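Local coordinates for protein precorrin-6A reductase (Rhodobacter capsulatus, PDB 4X7G) that catalyses the NADPH-dependent reduction of precorrin-6A, a step of cobalamin (vitamin B12) biosynthesis, and binds NADP and the reduced precorrin between two Rossmann-type domains, at residues Gln23-Val28 and Ala246-Val251; Val65-Asp70 and Gly239-His244; Thr111-Leu116 and Ile218-Pro223; Pro127-Leu132 and Gln147-Leu152. One frame throughout, in Å; residues are numbered along the deposited sequence.

Contact 1: residues Gln23-Val28 and Ala246-Val251; sequences QGFEAV and ATPRGV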
loop_
_atom_site.group_PDB
_atom_site.type_symbol
_atom_site.label_atom_id
_atom_site.label_comp_id
_atom_site.label_asym_id
_atom_site.label_seq_id
_atom_site.Cartn_x
_atom_site.Cartn_y
_atom_site.Cartn_z
ATOM N N GLN A 23 -8.007 -9.002 -20.445
ATOM C CA GLN A 23 -7.276 -9.100 -21.700
ATOM C C GLN A 23 -6.702 -10.466 -21.947
ATOM O O GLN A 23 -6.048 -10.677 -22.995
ATOM C CB GLN A 23 -6.160 -8.040 -21.746
ATOM C CG GLN A 23 -6.717 -6.609 -21.764
ATOM C CD GLN A 23 -5.642 -5.560 -21.934
ATOM O OE1 GLN A 23 -4.557 -5.822 -22.442
ATOM N NE2 GLN A 23 -5.976 -4.338 -21.582
ATOM N N GLY A 24 -6.960 -11.415 -21.095
ATOM C CA GLY A 24 -6.561 -12.767 -21.350
ATOM C C GLY A 24 -5.117 -13.101 -21.140
ATOM O O GLY A 24 -4.603 -14.061 -21.753
ATOM N N PHE A 25 -4.429 -12.444 -20.208
ATOM C CA PHE A 25 -3.051 -12.815 -19.876
ATOM C C PHE A 25 -2.973 -13.954 -18.950
ATOM O O PHE A 25 -3.749 -14.057 -17.996
ATOM C CB PHE A 25 -2.273 -11.620 -19.274
ATOM C CG PHE A 25 -1.923 -10.540 -20.256
ATOM C CD1 PHE A 25 -2.766 -9.524 -20.571
ATOM C CD2 PHE A 25 -0.641 -10.564 -20.956
ATOM C CE1 PHE A 25 -2.426 -8.552 -21.473
ATOM C CE2 PHE A 25 -0.322 -9.636 -21.836
ATOM C CZ PHE A 25 -1.181 -8.638 -22.125
ATOM N N GLU A 26 -1.940 -14.789 -19.080
ATOM C CA GLU A 26 -1.617 -15.772 -18.131
ATOM C C GLU A 26 -0.849 -15.092 -16.988
ATOM O O GLU A 26 0.208 -14.510 -17.196
ATOM C CB GLU A 26 -0.747 -16.858 -18.785
ATOM C CG GLU A 26 -0.439 -18.081 -18.090
ATOM C CD GLU A 26 -0.167 -19.268 -19.117
ATOM O OE1 GLU A 26 -0.757 -19.434 -20.283
ATOM O OE2 GLU A 26 0.698 -19.922 -18.667
ATOM N N ALA A 27 -1.398 -15.137 -15.811
ATOM C CA ALA A 27 -0.866 -14.331 -14.709
ATOM C C ALA A 27 -1.239 -14.924 -13.391
ATOM O O ALA A 27 -2.366 -15.488 -13.258
ATOM C CB ALA A 27 -1.404 -12.904 -14.765
ATOM N N VAL A 28 -0.402 -14.728 -12.376
ATOM C CA VAL A 28 -0.641 -15.087 -10.950
ATOM C C VAL A 28 -0.622 -13.802 -10.147
ATOM O O VAL A 28 0.265 -12.954 -10.394
ATOM C CB VAL A 28 0.468 -16.051 -10.475
ATOM C CG1 VAL A 28 0.329 -16.249 -8.972
ATOM C CG2 VAL A 28 0.436 -17.385 -11.214
ATOM N N ALA A 246 5.519 -9.246 -23.534
ATOM C CA ALA A 246 4.410 -10.000 -22.966
ATOM C C ALA A 246 3.235 -9.963 -23.894
ATOM O O ALA A 246 2.889 -8.896 -24.448
ATOM C CB ALA A 246 4.027 -9.350 -21.658
ATOM N N THR A 247 2.600 -11.089 -24.111
ATOM C CA THR A 247 1.375 -11.137 -24.936
ATOM C C THR A 247 0.343 -12.040 -24.190
ATOM O O THR A 247 0.698 -12.947 -23.459
ATOM C CB THR A 247 1.647 -11.791 -26.316
ATOM O OG1 THR A 247 2.266 -13.014 -26.135
ATOM C CG2 THR A 247 2.601 -10.862 -27.118
ATOM N N PRO A 248 -0.937 -11.760 -24.482
ATOM C CA PRO A 248 -1.950 -12.540 -23.854
ATOM C C PRO A 248 -2.091 -13.910 -24.496
ATOM O O PRO A 248 -1.422 -14.264 -25.479
ATOM C CB PRO A 248 -3.203 -11.705 -24.106
ATOM C CG PRO A 248 -2.933 -10.929 -25.253
ATOM C CD PRO A 248 -1.483 -10.685 -25.297
ATOM N N ARG A 249 -3.039 -14.698 -24.007
ATOM C CA ARG A 249 -3.289 -16.009 -24.539
ATOM C C ARG A 249 -3.748 -15.950 -26.013
ATOM O O ARG A 249 -3.401 -16.910 -26.771
ATOM C CB ARG A 249 -4.345 -16.732 -23.692
ATOM C CG ARG A 249 -3.889 -17.105 -22.316
ATOM C CD ARG A 249 -5.135 -17.464 -21.541
ATOM N NE ARG A 249 -4.899 -17.650 -20.123
ATOM C CZ ARG A 249 -4.768 -18.838 -19.538
ATOM N NH1 ARG A 249 -4.721 -19.933 -20.330
ATOM N NH2 ARG A 249 -4.587 -18.924 -18.235
ATOM N N GLY A 250 -4.459 -14.966 -26.407
ATOM C CA GLY A 250 -4.978 -14.833 -27.781
ATOM C C GLY A 250 -6.401 -15.233 -27.914
ATOM O O GLY A 250 -6.939 -15.165 -29.037
ATOM N N VAL A 251 -7.007 -15.703 -26.823
ATOM C CA VAL A 251 -8.405 -16.099 -26.838
ATOM C C VAL A 251 -9.116 -15.469 -28.024
ATOM O O VAL A 251 -9.533 -16.165 -28.943
ATOM C CB VAL A 251 -9.136 -15.678 -25.551
ATOM C CG1 VAL A 251 -10.493 -16.363 -25.466
ATOM C CG2 VAL A 251 -8.282 -15.977 -24.335
HETATM O O HOH W 1 -6.236 -13.278 -24.959
#
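The C-terminal tail docks on the turn that follows helix 11-22 through one nearly straight backbone bond, from Arg249 N to Gly24 O (2.8 Å, 170° at the hydrogen). Gln23 O, the next carbonyl back, is served by a water that donates to it and accepts from Gly250 N at 2.8 Å, so two consecutive tail amides, one directly and one through water, bind the carbonyls of this turn. Gly24, with positive phi, closes the helix in a Schellman motif and lies close against the tail.

Beside these polar links, Pro248 sits on the Phe25 ring: its CB lies 4.0 Å from the centroid, almost exactly on the ring normal, a CH-pi contact. The CE2 corner of the same ring reaches the peptide between Thr247 and Pro248, with Thr247 C 3.4 Å from Phe25 CE2. Farther out, Glu26 OE1 and Arg249 NH1 form a long salt bridge of 4.0 Å in which the oxygen lies over the guanidinium face and no N-H points at it. The firmer partner of Glu26 is Arg3, which takes OE2.

Phe25 also packs on Met238 of helix 234-243 and on Leu4 of strand 4-7, while Ala27 and Val28 begin strand 27-31, next to strand 4-7 in the N-terminal parallel sheet.

Contact 2: residues Val65-Asp70 and Gly239-His244; sequences VSHVID and GWLADH
The His67 imidazole presents its NE2 edge to the end of helix 234-243, with His244 O in the ring plane. The Trp240 six-membered ring stands almost perpendicular to it, the planes 84° apart and the centroids 6.0 Å apart, an oblique pairing in which His67 CD2 approaches Trp240 CZ3. One face of the indole is covered by His244, whose ND1 lies 3.4 Å above the plane, and at its edge sits Leu241 CD2.

The bond from His67 NE2 to His244 O is 2.9 Å long and straight (170°), though the donor comes from well above the carbonyl plane. CG of His67 is anti to the carbonyl carbon (chi1 -54°), which carries the ring from the strand toward the helix terminus. On its other nitrogen, ND1 shares a hydrogen bond of 2.7 Å with Ser66 OG, so both nitrogens are engaged and the ring's rotation is fixed. His244 ND1 turns back to donate to Trp240 O at 2.7 Å, and this carbonyl also accepts from His244 N on the opposite face. Ile69 CD1 fills the space nearer the strand's end, 3.7 Å from Trp240 CZ3 and 4.1 Å from Leu241 CD2.

Strand 67-70 and helix 239-243 run nearly antiparallel, the helix packing on the sheet of the N-terminal Rossmann-type domain. A leucine in place of His67 would probably leave His244 O without this donor and Ser66 OG without its imidazole partner. Because NE2 donates to a carbonyl, it carries a proton, and with ND1 and Ser66 OG sharing the second bond, both nitrogens of this buried ring are satisfied.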
loop_
_atom_site.group_PDB
_atom_site.type_symbol
_atom_site.label_atom_id
_atom_site.label_comp_id
_atom_site.label_asym_id
_atom_site.label_seq_id
_atom_site.Cartn_x
_atom_site.Cartn_y
_atom_site.Cartn_z
ATOM N N VAL A 65 7.982 -17.624 -14.643
ATOM C CA VAL A 65 7.550 -16.204 -14.771
ATOM C C VAL A 65 8.410 -15.481 -15.806
ATOM O O VAL A 65 9.640 -15.523 -15.785
ATOM C CB VAL A 65 7.581 -15.545 -13.406
ATOM C CG1 VAL A 65 7.280 -14.069 -13.516
ATOM C CG2 VAL A 65 6.592 -16.198 -12.444
ATOM N N SER A 66 7.756 -14.747 -16.701
ATOM C CA SER A 66 8.443 -13.939 -17.634
ATOM C C SER A 66 8.607 -12.505 -17.264
ATOM O O SER A 66 9.540 -11.817 -17.728
ATOM C CB SER A 66 7.714 -14.008 -18.985
ATOM O OG SER A 66 6.355 -13.593 -18.918
ATOM N N HIS A 67 7.664 -11.953 -16.512
ATOM C CA HIS A 67 7.602 -10.542 -16.163
ATOM C C HIS A 67 6.984 -10.468 -14.790
ATOM O O HIS A 67 5.983 -11.164 -14.481
ATOM C CB HIS A 67 6.730 -9.703 -17.126
ATOM C CG HIS A 67 7.097 -9.827 -18.559
ATOM N ND1 HIS A 67 6.793 -10.931 -19.300
ATOM C CD2 HIS A 67 7.739 -8.962 -19.357
ATOM C CE1 HIS A 67 7.306 -10.748 -20.505
ATOM N NE2 HIS A 67 7.818 -9.534 -20.601
ATOM N N VAL A 68 7.486 -9.529 -13.981
ATOM C CA VAL A 68 6.931 -9.194 -12.694
ATOM C C VAL A 68 6.452 -7.742 -12.724
ATOM O O VAL A 68 7.188 -6.852 -13.088
ATOM C CB VAL A 68 7.960 -9.346 -11.564
ATOM C CG1 VAL A 68 7.390 -8.929 -10.213
ATOM C CG2 VAL A 68 8.440 -10.784 -11.504
ATOM N N ILE A 69 5.206 -7.538 -12.268
ATOM C CA ILE A 69 4.713 -6.188 -11.939
ATOM C C ILE A 69 4.604 -6.094 -10.444
ATOM O O ILE A 69 3.834 -6.809 -9.820
ATOM C CB ILE A 69 3.365 -5.856 -12.590
ATOM C CG1 ILE A 69 3.454 -6.065 -14.110
ATOM C CG2 ILE A 69 3.016 -4.406 -12.218
ATOM C CD1 ILE A 69 4.419 -5.202 -14.852
ATOM N N ASP A 70 5.483 -5.248 -9.892
ATOM C CA ASP A 70 5.463 -5.006 -8.467
ATOM C C ASP A 70 4.459 -3.918 -8.174
ATOM O O ASP A 70 4.769 -2.736 -8.295
ATOM C CB ASP A 70 6.870 -4.594 -7.987
ATOM C CG ASP A 70 6.871 -4.145 -6.561
ATOM O OD1 ASP A 70 5.860 -4.316 -5.861
ATOM O OD2 ASP A 70 7.935 -3.567 -6.141
ATOM N N GLY A 239 1.658 -0.612 -21.587
ATOM C CA GLY A 239 2.702 -0.297 -22.625
ATOM C C GLY A 239 4.005 -0.978 -22.312
ATOM O O GLY A 239 4.677 -1.489 -23.220
ATOM N N TRP A 240 4.430 -0.968 -21.044
ATOM C CA TRP A 240 5.656 -1.649 -20.642
ATOM C C TRP A 240 5.571 -3.100 -20.938
ATOM O O TRP A 240 6.524 -3.710 -21.471
ATOM C CB TRP A 240 5.916 -1.330 -19.169
ATOM C CG TRP A 240 7.167 -1.927 -18.596
ATOM C CD1 TRP A 240 8.368 -1.250 -18.406
ATOM C CD2 TRP A 240 7.379 -3.231 -18.133
ATOM N NE1 TRP A 240 9.284 -2.072 -17.861
ATOM C CE2 TRP A 240 8.731 -3.310 -17.695
ATOM C CE3 TRP A 240 6.555 -4.352 -17.973
ATOM C CZ2 TRP A 240 9.252 -4.461 -17.204
ATOM C CZ3 TRP A 240 7.085 -5.483 -17.447
ATOM C CH2 TRP A 240 8.412 -5.564 -17.052
ATOM N N LEU A 241 4.423 -3.768 -20.645
ATOM C CA LEU A 241 4.341 -5.162 -20.878
ATOM C C LEU A 241 4.444 -5.459 -22.386
ATOM O O LEU A 241 5.147 -6.395 -22.777
ATOM C CB LEU A 241 2.988 -5.717 -20.364
ATOM C CG LEU A 241 2.880 -5.906 -18.873
ATOM C CD1 LEU A 241 1.434 -6.121 -18.409
ATOM C CD2 LEU A 241 3.731 -7.036 -18.426
ATOM N N ALA A 242 3.720 -4.688 -23.174
ATOM C CA ALA A 242 3.816 -4.873 -24.638
ATOM C C ALA A 242 5.277 -4.727 -25.160
ATOM O O ALA A 242 5.778 -5.570 -25.902
ATOM C CB ALA A 242 2.889 -3.963 -25.363
ATOM N N ASP A 243 5.883 -3.653 -24.654
ATOM C CA ASP A 243 7.310 -3.349 -25.036
ATOM C C ASP A 243 8.252 -4.433 -24.679
ATOM O O ASP A 243 9.248 -4.692 -25.432
ATOM C CB ASP A 243 7.778 -2.087 -24.380
ATOM C CG ASP A 243 7.302 -0.848 -24.944
ATOM O OD1 ASP A 243 6.601 -0.762 -26.011
ATOM O OD2 ASP A 243 7.581 0.247 -24.344
ATOM N N HIS A 244 8.030 -5.197 -23.590
ATOM C CA HIS A 244 8.884 -6.230 -23.142
ATOM C C HIS A 244 8.413 -7.606 -23.587
ATOM O O HIS A 244 8.884 -8.611 -23.084
ATOM C CB HIS A 244 9.010 -6.180 -21.600
ATOM C CG HIS A 244 9.775 -4.984 -21.157
ATOM N ND1 HIS A 244 9.247 -3.755 -21.102
ATOM C CD2 HIS A 244 11.038 -4.853 -20.662
ATOM C CE1 HIS A 244 10.149 -2.861 -20.697
ATOM N NE2 HIS A 244 11.199 -3.532 -20.379
#

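Contact 3: residues Thr111-Leu116 and Ile218-Pro223; sequences THVPDL and ILIDRP
Thr111, His112 and Val113 pair in parallel with Ile218, Leu219 and Ile220, joining edge strand 109-113 to strand 216-220 in the six-stranded parallel sheet of the second Rossmann-type domain. Three backbone bonds make the ladder: Leu219 N to Thr111 O (2.8 Å), Val113 N to Leu219 O and Asp221 N to Val113 O.

On one face of the sheet Val113 CG2 touches both Ile218 CG2 (4.0 Å) and Ile220 CG1 (3.8 Å). With CG1 of Val113 anti to the carbonyl carbon (chi1 -65°), CG2 is left between the backbone N and the carbonyl carbon, against both isoleucines. Beyond the strand end, Ile220 CG2 packs against Asp115 CA at 3.5 Å, and its CD1 meets Leu116 CD2. The other face carries His112 and Leu219, extending alongside each other in the same direction.

Farther out, Asp115 is the N-cap of helix 116-122, its OD1 accepting from Ala118 N, and Ala118 and Ala119 of that helix cover Val113. One water lies within bonding distance of Pro114 O and Asp221 O, another of Pro114 O and Arg222 O. Asp221 OD1 lies at the edge of the His112 ring, 3.3 Å from CD2, with carboxylate and ring planes 33° apart.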
loop_
_atom_site.group_PDB
_atom_site.type_symbol
_atom_site.label_atom_id
_atom_site.label_comp_id
_atom_site.label_asym_id
_atom_site.label_seq_id
_atom_site.Cartn_x
_atom_site.Cartn_y
_atom_site.Cartn_z
ATOM N N THR A 111 2.233 18.700 6.877
ATOM C CA THR A 111 3.661 18.706 7.210
ATOM C C THR A 111 4.243 17.391 6.814
ATOM O O THR A 111 3.514 16.361 6.823
ATOM C CB THR A 111 3.957 19.069 8.639
ATOM O OG1 THR A 111 3.211 18.185 9.490
ATOM C CG2 THR A 111 3.615 20.489 8.972
ATOM N N HIS A 112 5.492 17.317 6.456
ATOM C CA HIS A 112 6.194 16.169 6.047
ATOM C C HIS A 112 7.201 15.712 7.043
ATOM O O HIS A 112 7.892 16.597 7.668
ATOM C CB HIS A 112 6.985 16.507 4.717
ATOM C CG HIS A 112 6.081 16.846 3.591
ATOM N ND1 HIS A 112 5.568 18.059 3.255
ATOM C CD2 HIS A 112 5.631 15.970 2.707
ATOM C CE1 HIS A 112 4.764 17.910 2.172
ATOM N NE2 HIS A 112 4.796 16.660 1.864
ATOM N N VAL A 113 7.304 14.431 7.235
ATOM C CA VAL A 113 8.284 13.790 8.106
ATOM C C VAL A 113 8.867 12.581 7.383
ATOM O O VAL A 113 8.247 12.025 6.478
ATOM C CB VAL A 113 7.670 13.375 9.426
ATOM C CG1 VAL A 113 7.219 14.592 10.236
ATOM C CG2 VAL A 113 6.545 12.394 9.304
ATOM N N PRO A 114 10.074 12.180 7.769
ATOM C CA PRO A 114 10.750 11.153 6.963
ATOM C C PRO A 114 10.308 9.762 7.242
ATOM O O PRO A 114 10.567 8.881 6.348
ATOM C CB PRO A 114 12.238 11.322 7.385
ATOM C CG PRO A 114 12.176 11.876 8.786
ATOM C CD PRO A 114 11.050 12.914 8.622
ATOM N N ASP A 115 9.722 9.458 8.358
ATOM C CA ASP A 115 9.438 8.099 8.759
ATOM C C ASP A 115 8.461 8.117 9.888
ATOM O O ASP A 115 8.039 9.212 10.353
ATOM C CB ASP A 115 10.748 7.338 9.108
ATOM C CG ASP A 115 11.509 7.993 10.161
ATOM O OD1 ASP A 115 11.012 8.608 11.123
ATOM O OD2 ASP A 115 12.805 7.869 9.964
ATOM N N LEU A 116 8.010 6.947 10.307
ATOM C CA LEU A 116 7.045 6.854 11.314
ATOM C C LEU A 116 7.426 7.432 12.661
ATOM O O LEU A 116 6.666 8.103 13.344
ATOM C CB LEU A 116 6.651 5.390 11.441
ATOM C CG LEU A 116 5.692 4.871 10.350
ATOM C CD1 LEU A 116 5.827 3.360 10.056
ATOM C CD2 LEU A 116 4.309 5.228 10.793
ATOM N N ILE A 218 -0.081 14.955 9.041
ATOM C CA ILE A 218 1.360 14.665 9.170
ATOM C C ILE A 218 1.620 13.541 8.215
ATOM O O ILE A 218 1.081 12.443 8.397
ATOM C CB ILE A 218 1.683 14.273 10.580
ATOM C CG1 ILE A 218 1.442 15.442 11.527
ATOM C CG2 ILE A 218 3.120 13.767 10.733
ATOM C CD1 ILE A 218 1.307 15.084 12.991
ATOM N N LEU A 219 2.323 13.813 7.138
ATOM C CA LEU A 219 2.482 12.929 5.979
ATOM C C LEU A 219 3.875 12.366 5.949
ATOM O O LEU A 219 4.869 13.132 5.918
ATOM C CB LEU A 219 2.154 13.742 4.681
ATOM C CG LEU A 219 2.079 12.949 3.435
ATOM C CD1 LEU A 219 0.961 11.956 3.452
ATOM C CD2 LEU A 219 1.951 13.895 2.256
ATOM N N ILE A 220 3.984 11.055 5.948
ATOM C CA ILE A 220 5.272 10.400 6.034
ATOM C C ILE A 220 5.772 10.155 4.579
ATOM O O ILE A 220 5.097 9.576 3.716
ATOM C CB ILE A 220 5.148 9.068 6.748
ATOM C CG1 ILE A 220 4.597 9.289 8.183
ATOM C CG2 ILE A 220 6.479 8.353 6.815
ATOM C CD1 ILE A 220 3.893 8.127 8.775
ATOM N N ASP A 221 7.000 10.625 4.324
ATOM C CA ASP A 221 7.617 10.410 3.029
ATOM C C ASP A 221 7.930 8.939 2.818
ATOM O O ASP A 221 8.187 8.157 3.695
ATOM C CB ASP A 221 8.899 11.287 3.011
ATOM C CG ASP A 221 8.585 12.802 3.054
ATOM O OD1 ASP A 221 7.508 13.264 2.644
ATOM O OD2 ASP A 221 9.543 13.456 3.407
ATOM N N ARG A 222 7.934 8.571 1.485
ATOM C CA ARG A 222 8.200 7.209 1.125
ATOM C C ARG A 222 9.634 6.738 1.486
ATOM O O ARG A 222 10.542 7.575 1.448
ATOM C CB ARG A 222 8.018 7.028 -0.373
ATOM C CG ARG A 222 6.564 7.032 -0.798
ATOM C CD ARG A 222 6.475 7.080 -2.279
ATOM N NE ARG A 222 5.089 7.045 -2.747
ATOM C CZ ARG A 222 4.734 7.063 -4.024
ATOM N NH1 ARG A 222 5.681 7.125 -4.984
ATOM N NH2 ARG A 222 3.500 6.955 -4.370
ATOM N N PRO A 223 9.807 5.460 1.784
ATOM C CA PRO A 223 11.112 4.895 2.136
ATOM C C PRO A 223 11.904 4.684 0.816
ATOM O O PRO A 223 11.356 4.570 -0.261
ATOM C CB PRO A 223 10.768 3.550 2.763
ATOM C CG PRO A 223 9.476 3.142 2.084
ATOM C CD PRO A 223 8.729 4.411 1.871
HETATM O O HOH W 2 9.604 6.335 5.134
HETATM O O HOH W 3 11.641 8.839 3.824
#

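Contact 4: residues Pro127-Leu132 and Gln147-Leu152; sequences PARVFL and QHHYLL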
loop_
_atom_site.group_PDB
_atom_site.type_symbol
_atom_site.label_atom_id
_atom_site.label_comp_id
_atom_site.label_asym_id
_atom_site.label_seq_id
_atom_site.Cartn_x
_atom_site.Cartn_y
_atom_site.Cartn_z
ATOM N N PRO A 127 -2.617 16.590 24.863
ATOM C CA PRO A 127 -3.431 15.527 24.230
ATOM C C PRO A 127 -4.339 16.002 23.095
ATOM O O PRO A 127 -5.046 17.036 23.130
ATOM C CB PRO A 127 -4.243 14.983 25.447
ATOM C CG PRO A 127 -3.362 15.283 26.665
ATOM C CD PRO A 127 -2.933 16.674 26.323
ATOM N N ALA A 128 -4.311 15.207 22.021
ATOM C CA ALA A 128 -5.031 15.476 20.767
ATOM C C ALA A 128 -5.882 14.243 20.431
ATOM O O ALA A 128 -5.895 13.296 21.188
ATOM C CB ALA A 128 -3.996 15.786 19.661
ATOM N N ARG A 129 -6.557 14.317 19.278
ATOM C CA ARG A 129 -7.429 13.221 18.815
ATOM C C ARG A 129 -6.924 12.836 17.424
ATOM O O ARG A 129 -7.213 13.521 16.463
ATOM C CB ARG A 129 -8.867 13.665 18.811
ATOM C CG ARG A 129 -9.358 13.987 20.268
ATOM C CD ARG A 129 -10.835 14.330 20.301
ATOM N NE ARG A 129 -11.702 13.239 19.942
ATOM C CZ ARG A 129 -12.104 12.280 20.729
ATOM N NH1 ARG A 129 -11.646 12.207 21.954
ATOM N NH2 ARG A 129 -12.894 11.311 20.280
ATOM N N VAL A 130 -6.107 11.812 17.413
ATOM C CA VAL A 130 -5.277 11.538 16.220
ATOM C C VAL A 130 -5.727 10.315 15.477
ATOM O O VAL A 130 -5.821 9.252 16.084
ATOM C CB VAL A 130 -3.834 11.324 16.695
ATOM C CG1 VAL A 130 -2.911 11.023 15.488
ATOM C CG2 VAL A 130 -3.284 12.494 17.540
ATOM N N PHE A 131 -6.031 10.487 14.187
ATOM C CA PHE A 131 -6.338 9.354 13.347
ATOM C C PHE A 131 -5.054 8.736 12.860
ATOM O O PHE A 131 -4.326 9.397 12.022
ATOM C CB PHE A 131 -7.247 9.719 12.221
ATOM C CG PHE A 131 -7.610 8.573 11.292
ATOM C CD1 PHE A 131 -7.635 7.256 11.704
ATOM C CD2 PHE A 131 -7.965 8.871 9.995
ATOM C CE1 PHE A 131 -8.036 6.254 10.848
ATOM C CE2 PHE A 131 -8.386 7.855 9.118
ATOM C CZ PHE A 131 -8.424 6.542 9.572
ATOM N N LEU A 132 -4.623 7.582 13.380
ATOM C CA LEU A 132 -3.445 6.872 12.914
ATOM C C LEU A 132 -3.810 6.055 11.772
ATOM O O LEU A 132 -4.044 4.843 11.898
ATOM C CB LEU A 132 -2.853 6.017 13.997
ATOM C CG LEU A 132 -2.351 6.647 15.192
ATOM C CD1 LEU A 132 -1.698 5.579 16.117
ATOM C CD2 LEU A 132 -1.345 7.690 14.863
ATOM N N GLN A 147 -0.171 9.785 25.439
ATOM C CA GLN A 147 -1.126 10.728 25.993
ATOM C C GLN A 147 -2.362 11.033 25.116
ATOM O O GLN A 147 -3.371 11.613 25.585
ATOM C CB GLN A 147 -0.488 12.049 26.410
ATOM C CG GLN A 147 -0.024 12.995 25.317
ATOM C CD GLN A 147 1.392 12.709 24.830
ATOM O OE1 GLN A 147 1.938 11.561 24.846
ATOM N NE2 GLN A 147 1.973 13.746 24.288
ATOM N N HIS A 148 -2.235 10.793 23.811
ATOM C CA HIS A 148 -3.319 11.170 22.869
ATOM C C HIS A 148 -4.454 10.159 22.919
ATOM O O HIS A 148 -4.210 8.992 23.249
ATOM C CB HIS A 148 -2.737 11.273 21.469
ATOM C CG HIS A 148 -1.667 12.306 21.411
ATOM N ND1 HIS A 148 -1.929 13.606 21.712
ATOM C CD2 HIS A 148 -0.344 12.214 21.173
ATOM C CE1 HIS A 148 -0.787 14.299 21.628
ATOM N NE2 HIS A 148 0.181 13.496 21.283
ATOM N N HIS A 149 -5.598 10.632 22.416
ATOM C CA HIS A 149 -6.610 9.648 21.974
ATOM C C HIS A 149 -6.315 9.270 20.510
ATOM O O HIS A 149 -6.157 10.211 19.707
ATOM C CB HIS A 149 -8.013 10.232 22.069
ATOM C CG HIS A 149 -9.024 9.401 21.351
ATOM N ND1 HIS A 149 -9.365 8.142 21.761
ATOM C CD2 HIS A 149 -9.705 9.614 20.212
ATOM C CE1 HIS A 149 -10.161 7.601 20.887
ATOM N NE2 HIS A 149 -10.416 8.470 19.959
ATOM N N TYR A 150 -6.264 8.028 20.218
ATOM C CA TYR A 150 -5.990 7.529 18.912
ATOM C C TYR A 150 -7.209 6.836 18.322
ATOM O O TYR A 150 -7.879 6.025 19.012
ATOM C CB TYR A 150 -4.816 6.594 18.887
ATOM C CG TYR A 150 -3.480 7.232 19.196
ATOM C CD1 TYR A 150 -2.922 8.077 18.275
ATOM C CD2 TYR A 150 -2.817 7.052 20.411
ATOM C CE1 TYR A 150 -1.676 8.689 18.537
ATOM C CE2 TYR A 150 -1.621 7.654 20.689
ATOM C CZ TYR A 150 -1.054 8.433 19.717
ATOM O OH TYR A 150 0.202 9.036 19.908
ATOM N N LEU A 151 -7.478 7.108 17.072
ATOM C CA LEU A 151 -8.400 6.328 16.241
ATOM C C LEU A 151 -7.604 5.420 15.367
ATOM O O LEU A 151 -6.671 5.940 14.653
ATOM C CB LEU A 151 -9.282 7.247 15.438
ATOM C CG LEU A 151 -10.239 6.574 14.402
ATOM C CD1 LEU A 151 -11.299 5.742 15.136
ATOM C CD2 LEU A 151 -10.883 7.563 13.511
ATOM N N LEU A 152 -7.857 4.174 15.341
ATOM C CA LEU A 152 -7.176 3.176 14.537
ATOM C C LEU A 152 -8.135 2.620 13.513
ATOM O O LEU A 152 -9.377 2.648 13.720
ATOM C CB LEU A 152 -6.674 1.995 15.404
ATOM C CG LEU A 152 -6.000 2.380 16.672
ATOM C CD1 LEU A 152 -5.603 1.210 17.500
ATOM C CD2 LEU A 152 -4.819 3.279 16.419
#
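Leu132 fits its branch point against the Tyr150 ring, CG of Leu132 touching CD1 of Tyr150 at 3.4 Å, and Val130 CB rests 3.7 Å from the same CD1. The ring bridges the two aliphatic side chains on this face, its hydroxyl held by Ala145 O. Leu152 CD2 nestles beside Leu132 CD1, the two leucines side by side, pointing the same way.

These are neighbouring parallel strands of the second Rossmann-type sheet, 129-132 beside 149-154, laced by four backbone bonds, the first from His149 N to Ala128 O, the last from Leu132 N to Leu151 O. On the opposite face, Leu151 CD2 meets Phe131 CD1 at 3.7 Å; the Phe131 side chain comes within about 4 Å of the bound precorrin at nearest atoms. There the Arg129 guanidinium lies nearly flat over His149, planes 16° apart and His149 CD2 3.5 Å from its plane. Bending at chi3 (66°) folds it over; Glu188 O binds its NH2.

At the strand start, His148 ND1 accepts from Ala128 N (2.9 Å), the amide near the ring plane. Replacing His148 by alanine would probably leave Ala128 N without its acceptor and open a gap beside Pro127. Pro127 CB presses on Gln147 O at 3.5 Å.

Overall arrangement
From the N terminus, the chain leaves helix 11-22 at segment 23-28, where the C-terminal tail returns: contact 1 closes a loop of 217 residues enclosing all the others. Contact 2 nests inside it, bringing helix 234-243 back onto strand 67-70. The two touch, with Ala246 N probably hydrogen-bonded to Leu241 O, and tie the chain's end to the N-terminal sheet. Contact 3 nests within contact 2 and contact 4 within contact 3, uncrossed. These two share the second sheet, their centres about 17 Å apart, contact 3 adding its edge strand 109-113 and contact 4 joining strands 129-132 and 149-154. Contacts 1 and 4, about 47 Å between centres, lie on opposite sides of the chain's centre.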